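Local coordinates for metallo-beta-lactamase FIM-1 (Pseudomonas aeruginosa, PDB 6V3Q), which probably hydrolyses beta-lactam antibiotics to substituted beta-amino acids as a zinc-dependent class B enzyme, conferring antibiotic resistance, at residues P141-R147 / D179-W185. Residues are numbered along the deposited sequence.
Sequences PGPGHTR and DADLAHW. With ZN (zinc ion), chain C.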
loop_
_atom_site.group_PDB
_atom_site.type_symbol
_atom_site.label_atom_id
_atom_site.label_comp_id
_atom_site.label_asym_id
_atom_site.label_seq_id
_atom_site.Cartn_x
_atom_site.Cartn_y
_atom_site.Cartn_z
ATOM N N PRO A 141 -9.241 24.805 12.014
ATOM C CA PRO A 141 -9.857 25.402 10.824
ATOM C C PRO A 141 -11.302 25.002 10.574
ATOM O O PRO A 141 -11.894 25.493 9.606
ATOM C CB PRO A 141 -8.955 24.871 9.704
ATOM C CG PRO A 141 -8.580 23.506 10.176
ATOM C CD PRO A 141 -8.514 23.565 11.690
ATOM N N GLY A 142 -11.875 24.129 11.396
ATOM C CA GLY A 142 -13.222 23.666 11.182
ATOM C C GLY A 142 -13.250 22.306 10.516
ATOM O O GLY A 142 -12.213 21.748 10.145
ATOM N N PRO A 143 -14.448 21.749 10.346
ATOM C CA PRO A 143 -14.561 20.396 9.791
ATOM C C PRO A 143 -14.019 20.317 8.370
ATOM O O PRO A 143 -14.108 21.268 7.591
ATOM C CB PRO A 143 -16.069 20.121 9.830
ATOM C CG PRO A 143 -16.612 21.081 10.849
ATOM C CD PRO A 143 -15.754 22.302 10.735
ATOM N N GLY A 144 -13.446 19.161 8.044
ATOM C CA GLY A 144 -12.920 18.894 6.720
ATOM C C GLY A 144 -12.809 17.407 6.462
ATOM O O GLY A 144 -13.811 16.754 6.154
ATOM N N HIS A 145 -11.596 16.858 6.587
ATOM C CA HIS A 145 -11.424 15.412 6.475
ATOM C C HIS A 145 -12.221 14.689 7.552
ATOM O O HIS A 145 -12.842 13.650 7.288
ATOM C CB HIS A 145 -9.942 15.051 6.557
ATOM C CG HIS A 145 -9.686 13.605 6.851
ATOM N ND1 HIS A 145 -9.814 12.616 5.900
ATOM C CD2 HIS A 145 -9.320 12.982 7.995
ATOM C CE1 HIS A 145 -9.531 11.445 6.444
ATOM N NE2 HIS A 145 -9.227 11.640 7.715
ATOM N N THR A 146 -12.215 15.225 8.772
ATOM C CA THR A 146 -13.123 14.814 9.830
ATOM C C THR A 146 -13.692 16.071 10.476
ATOM O O THR A 146 -13.265 17.192 10.187
ATOM C CB THR A 146 -12.429 13.939 10.881
ATOM O OG1 THR A 146 -11.349 14.666 11.473
ATOM C CG2 THR A 146 -11.892 12.656 10.255
ATOM N N ARG A 147 -14.668 15.875 11.364
ATOM C CA ARG A 147 -15.258 17.009 12.068
ATOM C C ARG A 147 -14.260 17.657 13.019
ATOM O O ARG A 147 -14.375 18.849 13.323
ATOM C CB ARG A 147 -16.500 16.558 12.844
ATOM C CG ARG A 147 -17.510 17.663 13.103
ATOM C CD ARG A 147 -18.427 17.362 14.287
ATOM N NE ARG A 147 -18.917 15.986 14.306
ATOM C CZ ARG A 147 -18.727 15.142 15.317
ATOM N NH1 ARG A 147 -18.069 15.536 16.398
ATOM N NH2 ARG A 147 -19.206 13.907 15.254
ATOM N N ASP A 179 -16.104 10.021 7.042
ATOM C CA ASP A 179 -16.334 10.924 8.162
ATOM C C ASP A 179 -16.156 12.391 7.787
ATOM O O ASP A 179 -16.050 13.239 8.679
ATOM C CB ASP A 179 -15.398 10.568 9.319
ATOM C CG ASP A 179 -15.328 9.072 9.574
ATOM O OD1 ASP A 179 -16.380 8.401 9.521
ATOM O OD2 ASP A 179 -14.214 8.563 9.823
ATOM N N ALA A 180 -16.134 12.711 6.499
ATOM C CA ALA A 180 -15.759 14.040 6.045
ATOM C C ALA A 180 -16.951 14.992 6.021
ATOM O O ALA A 180 -18.114 14.582 6.026
ATOM C CB ALA A 180 -15.128 13.972 4.654
ATOM N N ASP A 181 -16.633 16.285 5.999
ATOM C CA ASP A 181 -17.597 17.364 5.797
ATOM C C ASP A 181 -17.274 17.971 4.433
ATOM O O ASP A 181 -16.440 18.872 4.316
ATOM C CB ASP A 181 -17.522 18.400 6.925
ATOM C CG ASP A 181 -18.673 19.397 6.894
ATOM O OD1 ASP A 181 -19.103 19.797 5.790
ATOM O OD2 ASP A 181 -19.153 19.782 7.982
ATOM N N LEU A 182 -17.941 17.460 3.396
ATOM C CA LEU A 182 -17.647 17.890 2.032
ATOM C C LEU A 182 -18.002 19.353 1.815
ATOM O O LEU A 182 -17.329 20.047 1.042
ATOM C CB LEU A 182 -18.399 17.012 1.032
ATOM C CG LEU A 182 -18.019 15.531 0.988
ATOM C CD1 LEU A 182 -18.815 14.814 -0.092
ATOM C CD2 LEU A 182 -16.528 15.369 0.759
ATOM N N ALA A 183 -19.046 19.838 2.489
ATOM C CA ALA A 183 -19.477 21.219 2.302
ATOM C C ALA A 183 -18.445 22.207 2.834
ATOM O O ALA A 183 -18.247 23.280 2.251
ATOM C CB ALA A 183 -20.827 21.438 2.982
ATOM N N HIS A 184 -17.780 21.870 3.938
ATOM C CA HIS A 184 -16.898 22.806 4.625
ATOM C C HIS A 184 -15.417 22.553 4.367
ATOM O O HIS A 184 -14.590 23.383 4.758
ATOM C CB HIS A 184 -17.169 22.764 6.138
ATOM C CG HIS A 184 -16.516 23.871 6.907
ATOM N ND1 HIS A 184 -15.377 23.684 7.662
ATOM C CD2 HIS A 184 -16.839 25.180 7.033
ATOM C CE1 HIS A 184 -15.029 24.829 8.222
ATOM N NE2 HIS A 184 -15.899 25.753 7.856
ATOM N N TRP A 185 -15.064 21.445 3.707
ATOM C CA TRP A 185 -13.656 21.075 3.578
ATOM C C TRP A 185 -12.848 22.175 2.897
ATOM O O TRP A 185 -11.744 22.504 3.344
ATOM C CB TRP A 185 -13.527 19.751 2.819
ATOM C CG TRP A 185 -12.176 19.083 2.947
ATOM C CD1 TRP A 185 -10.975 19.690 3.169
ATOM C CD2 TRP A 185 -11.902 17.677 2.867
ATOM N NE1 TRP A 185 -9.972 18.756 3.225
ATOM C CE2 TRP A 185 -10.514 17.512 3.045
ATOM C CE3 TRP A 185 -12.694 16.544 2.658
ATOM C CZ2 TRP A 185 -9.900 16.262 3.020
ATOM C CZ3 TRP A 185 -12.082 15.300 2.636
ATOM C CH2 TRP A 185 -10.701 15.170 2.816
HETATM ZN ZN ZN C . -8.173 10.263 9.164
#
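The indole of Trp185 (chi1 t, -164°) packs one face against the backbone of Gly144 and His145: Gly144 CA sits 4.1 Å from the centroid of its five-membered ring and His145 CA 3.8 Å from that of the six-membered ring, both over the face, as CH-pi contacts require. An ideal CB on Gly142 would lie 2.4 Å from His184 CE1, a clash, and phi/psi of 99°/176° would also press it against Pro141 O. His184, also chi1 t, donates from ND1 to Pro143 O (2.7 Å, N-H...O angle 168°), and Asp181 N donates to Gly144 O (2.9 Å, 170°). In this metallo-beta-lactamase fold the 141-147 loop carries a zinc ligand: the His145 ring leads away from 179-185, and NE2 binds ZN at 2.3 Å beside His81 and His83. Asp179 OD2 hydrogen-bonds His83 NE2, so 179-185 also reaches the zinc site, through a ligand's second nitrogen. Before helix 185-195, Asp181 (chi1 t) opens an Asx motif, its OD1 accepting from His184 N at 3.1 Å, while its OD2 lies 3.6 Å from Pro143 CB.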